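Local coordinates for lipase (Rhizopus chinensis, PDB 6A0W), which probably hydrolyses the ester bonds of triacylglycerols, as a fungal class 3 lipase built on the alpha/beta-hydrolase fold, at residues 203-214 with 234-245; 47-55 with 165-173. One frame throughout, in Å; residues are numbered along the deposited sequence.

Interaction 1: residues 203-214 with 234-245; sequences GCPRVGNNAFAY and PHVPPQAFGYLH. With SO4 (sulfate ion), chain D.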
loop_
_atom_site.group_PDB
_atom_site.type_symbol
_atom_site.label_atom_id
_atom_site.label_comp_id
_atom_site.label_asym_id
_atom_site.label_seq_id
_atom_site.Cartn_x
_atom_site.Cartn_y
_atom_site.Cartn_z
ATOM N N GLY A 203 0.084 1.005 5.496
ATOM C CA GLY A 203 0.815 2.255 5.707
ATOM C C GLY A 203 1.027 3.118 4.453
ATOM O O GLY A 203 1.994 3.880 4.352
ATOM N N CYS A 204 0.041 3.124 3.573
ATOM C CA CYS A 204 0.079 3.932 2.350
ATOM C C CYS A 204 -0.070 5.429 2.618
ATOM O O CYS A 204 -1.014 5.867 3.301
ATOM C CB CYS A 204 -1.008 3.477 1.386
ATOM S SG CYS A 204 -0.767 4.106 -0.309
ATOM N N PRO A 205 0.884 6.236 2.145
ATOM C CA PRO A 205 0.650 7.693 2.186
ATOM C C PRO A 205 -0.464 8.137 1.228
ATOM O O PRO A 205 -0.942 7.360 0.388
ATOM C CB PRO A 205 1.981 8.279 1.680
ATOM C CG PRO A 205 2.466 7.230 0.741
ATOM C CD PRO A 205 2.112 5.910 1.391
ATOM N N ARG A 206 -0.911 9.374 1.399
ATOM C CA ARG A 206 -1.754 9.991 0.384
ATOM C C ARG A 206 -0.935 10.085 -0.904
ATOM O O ARG A 206 0.297 10.266 -0.862
ATOM C CB ARG A 206 -2.271 11.358 0.824
ATOM C CG ARG A 206 -3.234 11.287 2.011
ATOM C CD ARG A 206 -3.949 12.595 2.272
ATOM N NE ARG A 206 -4.761 12.501 3.469
ATOM C CZ ARG A 206 -4.346 12.769 4.702
ATOM N NH1 ARG A 206 -3.136 13.222 4.925
ATOM N NH2 ARG A 206 -5.177 12.650 5.732
ATOM N N VAL A 207 -1.620 9.833 -2.018
ATOM C CA VAL A 207 -0.985 9.724 -3.310
ATOM C C VAL A 207 -1.331 10.836 -4.301
ATOM O O VAL A 207 -0.453 11.288 -5.051
ATOM C CB VAL A 207 -1.309 8.375 -3.941
ATOM C CG1 VAL A 207 -0.782 8.319 -5.364
ATOM C CG2 VAL A 207 -0.732 7.258 -3.084
ATOM N N GLY A 208 -2.585 11.295 -4.309
ATOM C CA GLY A 208 -2.999 12.349 -5.221
ATOM C C GLY A 208 -4.017 13.308 -4.650
ATOM O O GLY A 208 -4.389 13.176 -3.500
ATOM N N ASN A 209 -4.552 14.188 -5.504
ATOM C CA ASN A 209 -5.543 15.194 -5.099
ATOM C C ASN A 209 -6.991 14.690 -5.107
ATOM O O ASN A 209 -7.261 13.508 -5.388
ATOM C CB ASN A 209 -5.422 16.480 -5.946
ATOM C CG ASN A 209 -5.887 16.305 -7.387
ATOM O OD1 ASN A 209 -5.976 15.194 -7.930
ATOM N ND2 ASN A 209 -6.096 17.428 -8.050
ATOM N N ASN A 210 -7.922 15.579 -4.763
ATOM C CA ASN A 210 -9.348 15.206 -4.710
ATOM C C ASN A 210 -9.811 14.504 -5.969
ATOM O O ASN A 210 -10.302 13.359 -5.933
ATOM C CB ASN A 210 -10.232 16.415 -4.463
ATOM C CG ASN A 210 -10.069 16.948 -3.079
ATOM O OD1 ASN A 210 -9.014 16.792 -2.485
ATOM N ND2 ASN A 210 -11.123 17.516 -2.525
ATOM N N ALA A 211 -9.477 15.092 -7.111
ATOM C CA ALA A 211 -9.948 14.544 -8.378
ATOM C C ALA A 211 -9.348 13.164 -8.690
ATOM O O ALA A 211 -10.001 12.303 -9.296
ATOM C CB ALA A 211 -9.683 15.545 -9.516
ATOM N N PHE A 212 -8.097 12.959 -8.273
ATOM C CA PHE A 212 -7.462 11.665 -8.421
ATOM C C PHE A 212 -8.217 10.615 -7.579
ATOM O O PHE A 212 -8.501 9.525 -8.049
ATOM C CB PHE A 212 -5.971 11.733 -8.017
ATOM C CG PHE A 212 -5.307 10.375 -7.923
ATOM C CD1 PHE A 212 -4.911 9.700 -9.054
ATOM C CD2 PHE A 212 -5.044 9.809 -6.685
ATOM C CE1 PHE A 212 -4.313 8.452 -8.976
ATOM C CE2 PHE A 212 -4.466 8.557 -6.591
ATOM C CZ PHE A 212 -4.055 7.903 -7.739
ATOM N N ALA A 213 -8.540 10.986 -6.354
ATOM C CA ALA A 213 -9.250 10.130 -5.405
ATOM C C ALA A 213 -10.654 9.776 -5.917
ATOM O O ALA A 213 -11.027 8.599 -5.920
ATOM C CB ALA A 213 -9.321 10.820 -4.044
ATOM N N TYR A 214 -11.363 10.757 -6.476
ATOM C CA TYR A 214 -12.672 10.468 -7.062
ATOM C C TYR A 214 -12.551 9.541 -8.241
ATOM O O TYR A 214 -13.376 8.632 -8.421
ATOM C CB TYR A 214 -13.412 11.745 -7.473
ATOM C CG TYR A 214 -13.506 12.773 -6.367
ATOM C CD1 TYR A 214 -13.657 12.398 -5.043
ATOM C CD2 TYR A 214 -13.520 14.127 -6.668
ATOM C CE1 TYR A 214 -13.775 13.354 -4.029
ATOM C CE2 TYR A 214 -13.647 15.084 -5.683
ATOM C CZ TYR A 214 -13.734 14.691 -4.362
ATOM O OH TYR A 214 -13.828 15.655 -3.384
ATOM N N PRO A 234 0.109 7.244 6.755
ATOM C CA PRO A 234 -1.144 7.494 6.046
ATOM C C PRO A 234 -1.708 8.889 6.236
ATOM O O PRO A 234 -2.791 9.204 5.710
ATOM C CB PRO A 234 -2.095 6.428 6.623
ATOM C CG PRO A 234 -1.168 5.281 6.942
ATOM C CD PRO A 234 0.102 5.919 7.431
ATOM N N HIS A 235 -1.028 9.669 7.057
ATOM C CA HIS A 235 -1.436 11.025 7.333
ATOM C C HIS A 235 -0.533 12.049 6.664
ATOM O O HIS A 235 -0.623 13.230 6.994
ATOM C CB HIS A 235 -1.473 11.264 8.856
ATOM C CG HIS A 235 -2.342 10.282 9.571
ATOM N ND1 HIS A 235 -3.715 10.295 9.430
ATOM C CD2 HIS A 235 -2.036 9.113 10.185
ATOM C CE1 HIS A 235 -4.219 9.230 10.043
ATOM N NE2 HIS A 235 -3.225 8.483 10.488
ATOM N N VAL A 236 0.306 11.614 5.727
ATOM C CA VAL A 236 1.073 12.554 4.911
ATOM C C VAL A 236 0.937 12.112 3.451
ATOM O O VAL A 236 0.735 10.929 3.177
ATOM C CB VAL A 236 2.576 12.594 5.289
ATOM C CG1 VAL A 236 2.778 12.894 6.753
ATOM C CG2 VAL A 236 3.245 11.284 4.941
ATOM N N PRO A 237 1.160 13.016 2.496
ATOM C CA PRO A 237 1.208 14.459 2.694
ATOM C C PRO A 237 -0.101 15.005 3.232
ATOM O O PRO A 237 -1.122 14.333 3.154
ATOM C CB PRO A 237 1.394 14.990 1.270
ATOM C CG PRO A 237 1.991 13.887 0.501
ATOM C CD PRO A 237 1.565 12.608 1.145
ATOM N N PRO A 238 -0.136 16.284 3.561
ATOM C CA PRO A 238 -1.320 16.803 4.259
ATOM C C PRO A 238 -2.518 17.004 3.342
ATOM O O PRO A 238 -2.376 17.444 2.200
ATOM C CB PRO A 238 -0.832 18.159 4.777
ATOM C CG PRO A 238 0.669 18.035 4.808
ATOM C CD PRO A 238 0.965 17.254 3.564
ATOM N N GLN A 239 -3.708 16.694 3.834
ATOM C CA GLN A 239 -4.925 17.155 3.172
ATOM C C GLN A 239 -4.910 18.648 2.804
ATOM O O GLN A 239 -5.354 19.020 1.726
ATOM C CB GLN A 239 -6.130 16.885 4.067
ATOM C CG GLN A 239 -7.076 15.830 3.564
ATOM C CD GLN A 239 -8.282 15.717 4.465
ATOM O OE1 GLN A 239 -8.147 15.397 5.640
ATOM N NE2 GLN A 239 -9.421 16.115 3.961
ATOM N N ALA A 240 -4.412 19.498 3.694
ATOM C CA ALA A 240 -4.407 20.952 3.444
ATOM C C ALA A 240 -3.628 21.347 2.194
ATOM O O ALA A 240 -3.908 22.359 1.590
ATOM C CB ALA A 240 -3.888 21.706 4.661
ATOM N N PHE A 241 -2.763 20.472 1.707
ATOM C CA PHE A 241 -2.085 20.713 0.450
ATOM C C PHE A 241 -2.894 20.240 -0.767
ATOM O O PHE A 241 -2.500 20.475 -1.913
ATOM C CB PHE A 241 -0.738 20.021 0.495
ATOM C CG PHE A 241 0.274 20.603 -0.430
ATOM C CD1 PHE A 241 0.417 20.100 -1.743
ATOM C CD2 PHE A 241 1.141 21.600 0.018
ATOM C CE1 PHE A 241 1.374 20.620 -2.620
ATOM C CE2 PHE A 241 2.090 22.126 -0.854
ATOM C CZ PHE A 241 2.206 21.643 -2.167
ATOM N N GLY A 242 -4.036 19.588 -0.544
ATOM C CA GLY A 242 -4.879 19.106 -1.659
ATOM C C GLY A 242 -5.001 17.588 -1.817
ATOM O O GLY A 242 -5.741 17.093 -2.665
ATOM N N TYR A 243 -4.290 16.842 -0.986
ATOM C CA TYR A 243 -4.224 15.388 -1.102
ATOM C C TYR A 243 -5.488 14.801 -0.466
ATOM O O TYR A 243 -6.047 15.370 0.492
ATOM C CB TYR A 243 -2.970 14.877 -0.377
ATOM C CG TYR A 243 -1.656 15.028 -1.167
ATOM C CD1 TYR A 243 -0.932 16.224 -1.174
ATOM C CD2 TYR A 243 -1.209 14.018 -1.984
ATOM C CE1 TYR A 243 0.242 16.351 -1.915
ATOM C CE2 TYR A 243 -0.029 14.131 -2.709
ATOM C CZ TYR A 243 0.685 15.297 -2.683
ATOM O OH TYR A 243 1.798 15.368 -3.477
ATOM N N LEU A 244 -5.898 13.640 -0.968
ATOM C CA LEU A 244 -7.079 12.948 -0.430
ATOM C C LEU A 244 -6.990 11.457 -0.677
ATOM O O LEU A 244 -6.602 11.062 -1.762
ATOM C CB LEU A 244 -8.358 13.486 -1.061
ATOM C CG LEU A 244 -9.683 13.035 -0.445
ATOM C CD1 LEU A 244 -9.830 13.612 0.955
ATOM C CD2 LEU A 244 -10.823 13.517 -1.350
ATOM N N HIS A 245 -7.216 10.642 0.367
ATOM C CA HIS A 245 -7.274 9.179 0.203
ATOM C C HIS A 245 -8.638 8.731 -0.375
ATOM O O HIS A 245 -9.663 8.831 0.297
ATOM C CB HIS A 245 -7.139 8.461 1.555
ATOM C CG HIS A 245 -5.762 8.438 2.144
ATOM N ND1 HIS A 245 -4.715 7.741 1.562
ATOM C CD2 HIS A 245 -5.339 8.779 3.383
ATOM C CE1 HIS A 245 -3.680 7.745 2.383
ATOM N NE2 HIS A 245 -4.039 8.345 3.506
HETATM S S SO4 D . -14.388 18.972 -4.975
HETATM O O1 SO4 D . -12.957 18.582 -4.978
HETATM O O2 SO4 D . -14.641 20.106 -4.045
HETATM O O3 SO4 D . -14.734 19.375 -6.358
HETATM O O4 SO4 D . -15.298 17.861 -4.605
HETATM O O HOH W 1 -4.480 12.705 8.617
HETATM O O HOH W 2 -4.446 9.633 -2.747
#

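Interaction 2: residues 47-55 with 165-173; sequences YAGVAATAY and KVIVTGHSL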
loop_
_atom_site.group_PDB
_atom_site.type_symbol
_atom_site.label_atom_id
_atom_site.label_comp_id
_atom_site.label_asym_id
_atom_site.label_seq_id
_atom_site.Cartn_x
_atom_site.Cartn_y
_atom_site.Cartn_z
ATOM N N TYR A 47 -1.892 -10.484 2.477
ATOM C CA TYR A 47 -1.352 -9.511 1.540
ATOM C C TYR A 47 -0.387 -8.505 2.178
ATOM O O TYR A 47 0.541 -8.036 1.501
ATOM C CB TYR A 47 -2.516 -8.819 0.805
ATOM C CG TYR A 47 -3.385 -9.800 0.011
ATOM C CD1 TYR A 47 -2.806 -10.894 -0.637
ATOM C CD2 TYR A 47 -4.749 -9.620 -0.118
ATOM C CE1 TYR A 47 -3.568 -11.789 -1.360
ATOM C CE2 TYR A 47 -5.523 -10.498 -0.860
ATOM C CZ TYR A 47 -4.915 -11.539 -1.520
ATOM O OH TYR A 47 -5.661 -12.472 -2.161
ATOM N N ALA A 48 -0.544 -8.232 3.475
ATOM C CA ALA A 48 0.477 -7.528 4.236
ATOM C C ALA A 48 1.773 -8.313 4.319
ATOM O O ALA A 48 2.884 -7.757 4.274
ATOM C CB ALA A 48 -0.008 -7.174 5.632
ATOM N N GLY A 49 1.634 -9.616 4.444
ATOM C CA GLY A 49 2.793 -10.467 4.479
ATOM C C GLY A 49 3.513 -10.441 3.167
ATOM O O GLY A 49 4.748 -10.417 3.154
ATOM N N VAL A 50 2.768 -10.535 2.061
ATOM C CA VAL A 50 3.411 -10.467 0.743
ATOM C C VAL A 50 4.161 -9.149 0.528
ATOM O O VAL A 50 5.330 -9.094 0.143
ATOM C CB VAL A 50 2.387 -10.692 -0.384
ATOM C CG1 VAL A 50 3.075 -10.616 -1.754
ATOM C CG2 VAL A 50 1.726 -12.054 -0.225
ATOM N N ALA A 51 3.545 -8.073 0.956
ATOM C CA ALA A 51 4.191 -6.801 0.897
ATOM C C ALA A 51 5.478 -6.746 1.682
ATOM O O ALA A 51 6.473 -6.131 1.228
ATOM C CB ALA A 51 3.250 -5.727 1.381
ATOM N N ALA A 52 5.500 -7.449 2.816
ATOM C CA ALA A 52 6.702 -7.466 3.654
ATOM C C ALA A 52 7.884 -8.121 3.001
ATOM O O ALA A 52 9.030 -7.810 3.351
ATOM C CB ALA A 52 6.414 -8.150 5.011
ATOM N N THR A 53 7.633 -9.086 2.123
ATOM C CA THR A 53 8.717 -9.821 1.495
ATOM C C THR A 53 9.541 -8.920 0.568
ATOM O O THR A 53 10.673 -9.242 0.243
ATOM C CB THR A 53 8.215 -11.006 0.658
ATOM O OG1 THR A 53 7.382 -10.537 -0.413
ATOM C CG2 THR A 53 7.448 -11.991 1.540
ATOM N N ALA A 54 9.008 -7.767 0.189
ATOM C CA ALA A 54 9.716 -6.946 -0.766
ATOM C C ALA A 54 10.973 -6.355 -0.158
ATOM O O ALA A 54 11.850 -5.871 -0.888
ATOM C CB ALA A 54 8.824 -5.843 -1.272
ATOM N N TYR A 55 11.014 -6.297 1.176
ATOM C CA TYR A 55 12.170 -5.739 1.864
ATOM C C TYR A 55 13.237 -6.774 2.088
ATOM O O TYR A 55 14.276 -6.452 2.657
ATOM C CB TYR A 55 11.764 -5.110 3.181
ATOM C CG TYR A 55 10.846 -3.942 3.058
ATOM C CD1 TYR A 55 11.351 -2.657 2.861
ATOM C CD2 TYR A 55 9.476 -4.083 3.201
ATOM C CE1 TYR A 55 10.523 -1.556 2.733
ATOM C CE2 TYR A 55 8.639 -2.957 3.164
ATOM C CZ TYR A 55 9.162 -1.711 2.913
ATOM O OH TYR A 55 8.332 -0.631 2.771
ATOM N N LYS A 165 -6.541 -14.162 -10.648
ATOM C CA LYS A 165 -6.716 -12.762 -10.295
ATOM C C LYS A 165 -5.370 -12.090 -10.067
ATOM O O LYS A 165 -4.401 -12.744 -9.753
ATOM C CB LYS A 165 -7.562 -12.638 -9.047
ATOM C CG LYS A 165 -6.880 -13.150 -7.814
ATOM C CD LYS A 165 -7.847 -13.056 -6.655
ATOM C CE LYS A 165 -7.299 -13.789 -5.452
ATOM N NZ LYS A 165 -8.360 -13.785 -4.413
ATOM N N VAL A 166 -5.343 -10.777 -10.213
ATOM C CA VAL A 166 -4.168 -9.988 -9.973
ATOM C C VAL A 166 -4.342 -9.167 -8.695
ATOM O O VAL A 166 -5.314 -8.403 -8.541
ATOM C CB VAL A 166 -3.944 -9.042 -11.179
ATOM C CG1 VAL A 166 -2.810 -8.083 -10.920
ATOM C CG2 VAL A 166 -3.679 -9.855 -12.440
ATOM N N ILE A 167 -3.394 -9.352 -7.769
ATOM C CA ILE A 167 -3.352 -8.632 -6.510
ATOM C C ILE A 167 -2.143 -7.711 -6.546
ATOM O O ILE A 167 -1.022 -8.161 -6.762
ATOM C CB ILE A 167 -3.125 -9.620 -5.329
ATOM C CG1 ILE A 167 -4.306 -10.587 -5.137
ATOM C CG2 ILE A 167 -2.847 -8.863 -4.044
ATOM C CD1 ILE A 167 -5.588 -9.996 -4.576
ATOM N N VAL A 168 -2.349 -6.414 -6.359
ATOM C CA VAL A 168 -1.231 -5.495 -6.319
ATOM C C VAL A 168 -1.065 -5.027 -4.861
ATOM O O VAL A 168 -2.022 -4.525 -4.280
ATOM C CB VAL A 168 -1.463 -4.250 -7.202
ATOM C CG1 VAL A 168 -0.177 -3.464 -7.313
ATOM C CG2 VAL A 168 -2.007 -4.604 -8.586
ATOM N N THR A 169 0.114 -5.225 -4.270
ATOM C CA THR A 169 0.291 -4.940 -2.842
ATOM C C THR A 169 1.594 -4.199 -2.540
ATOM O O THR A 169 2.557 -4.287 -3.293
ATOM C CB THR A 169 0.141 -6.232 -1.972
ATOM O OG1 THR A 169 0.135 -5.871 -0.588
ATOM C CG2 THR A 169 1.284 -7.200 -2.205
ATOM N N GLY A 170 1.548 -3.310 -1.553
ATOM C CA GLY A 170 2.743 -2.659 -1.060
ATOM C C GLY A 170 2.554 -2.035 0.304
ATOM O O GLY A 170 1.428 -1.662 0.664
ATOM N N HIS A 171 3.680 -1.883 1.004
ATOM C CA HIS A 171 3.796 -1.142 2.268
ATOM C C HIS A 171 4.339 0.230 1.957
ATOM O O HIS A 171 5.150 0.386 1.034
ATOM C CB HIS A 171 4.722 -1.923 3.222
ATOM C CG HIS A 171 5.092 -1.186 4.470
ATOM N ND1 HIS A 171 6.387 -0.802 4.738
ATOM C CD2 HIS A 171 4.368 -0.860 5.569
ATOM C CE1 HIS A 171 6.430 -0.232 5.931
ATOM N NE2 HIS A 171 5.202 -0.180 6.419
ATOM N N SER A 172 3.893 1.242 2.689
ATOM C CA SER A 172 4.616 2.503 2.697
ATOM C C SER A 172 4.658 3.085 1.272
ATOM O O SER A 172 3.646 3.048 0.571
ATOM C CB SER A 172 6.033 2.303 3.255
ATOM O OG SER A 172 6.688 3.540 3.555
ATOM N N LEU A 173 5.778 3.675 0.856
ATOM C CA LEU A 173 5.867 4.252 -0.508
ATOM C C LEU A 173 5.574 3.184 -1.537
ATOM O O LEU A 173 5.108 3.468 -2.632
ATOM C CB LEU A 173 7.223 4.929 -0.756
ATOM C CG LEU A 173 7.290 6.396 -0.386
ATOM C CD1 LEU A 173 6.968 6.650 1.087
ATOM C CD2 LEU A 173 8.664 6.946 -0.772
HETATM O O HOH W 3 -8.218 -11.645 -2.662
HETATM O O HOH W 4 6.075 -3.505 0.332
HETATM O O HOH W 5 8.240 1.162 0.807
#

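Interaction 1: residues 203-214 with 234-245
Arg-206 grips 234-245 through both its backbone and its side chain. Its N donates to Val-236 O (2.9 Å), and NH1 donates to Pro-237 O (2.9 Å), which lies near the guanidinium plane. The chain is extended from CG to NE, giving it the reach for that carbonyl. Water 1 links NH2 to His-235 ND1, while NE forms a salt bridge with Glu-267, whose carboxylate also accepts from His-245 N. Farther along, Leu-244 N donates to Gly-208 O (3.0 Å), and water 2 joins Val-207 N to Leu-244 O. In this alpha/beta-hydrolase fold the two segments follow neighbouring parallel strands, 197-202 and 223-228, so these bonds knit adjacent connections beyond the sheet. A CH-pi contact sets Arg-206 CG 3.5 Å from the centroid of the His-245 ring, over its face; the ring is held by its own NE2, which donates to Pro-234 O (2.7 Å). Apolar packing is lighter: Leu-244 CD2 meets Ala-213 CB at 4.1 Å and Tyr-214 CE1 at 4.0 Å, the small alanine letting helix 210-218 come close. Gly-242 O receives a CA-H...O contact from Asn-209 CA (3.1 Å); at phi 113° any side chain there would crowd Phe-241 O.

Interaction 2: residues 47-55 with 165-173
Helix 47-53 lies across strand 165-171 with an angle of 65° between their directions and an axial separation of 6.8 Å, and the backbones come nearest at Ala-51 and Gly-170, whose CA atoms are 4.8 Å apart. The strand belongs to the central sheet of the alpha/beta-hydrolase fold and runs into a turn with the Gly-x-Ser-x-Gly pattern of a nucleophile elbow. Ser-172 sits at its apex with a strained positive phi of 61°, and its OG is hydrogen-bonded to His-284 NE2, consistent with the serine-histidine link of a catalytic triad. A small residue suits the crossing: Ala-51 sets only a methyl against the strand, facing its backbone at Gly-170 C and His-171 N and lying close to Thr-169 OG1. Water 4 fits beside them, donating to Ala-51 O and accepting from His-171 N.

Toward the start of the strand, Tyr-47 spreads its ring across Ile-167. Ile-167 CG2 stands over the Tyr-47 ring face, 4.0 Å from its centroid in a CH-pi contact, while Ile-167 CD1 reaches Tyr-47 CZ at 3.5 Å. A branched chain serves well here, one arm covering the middle of the ring and the other its phenolic end. Water 3 links Tyr-47 OH to Lys-165 NZ. Thr-169 fills the middle with both branches: CG2 packs on Val-50 CG1 (3.9 Å), whereas OG1, turned anti to its own N (chi1 -172°), lies 3.0 Å from Tyr-47 O, with Tyr-200 O competing for its proton. At the far end of 47-55, Tyr-55 and His-171 meet rim to rim, the hydroxyl arriving at the edge of the imidazole. Tyr-55 OH and His-171 ND1 share a hydrogen bond of 2.8 Å, and water 5 joins the same OH to His-171 O.

Overall arrangement
From the N terminus, helix 38-53 comes first, and interaction 2 closes a long loop of 109 residues by laying that helix on strand 165-171, far later in sequence. Only after this loop is complete does interaction 1 open, closing a short one of 19 residues between 203-214 and 234-245, so the two follow in series, neither nested nor crossed. Interaction 2 fixes a helix to the middle of the central sheet near the chain's centre; interaction 1 joins the connections leaving the next two strands, 197-202 and 223-228. Their centres are 20 Å apart, yet they touch where Pro-205 CD packs against Ser-172 O at 3.3 Å, at the apex of the probable nucleophile elbow.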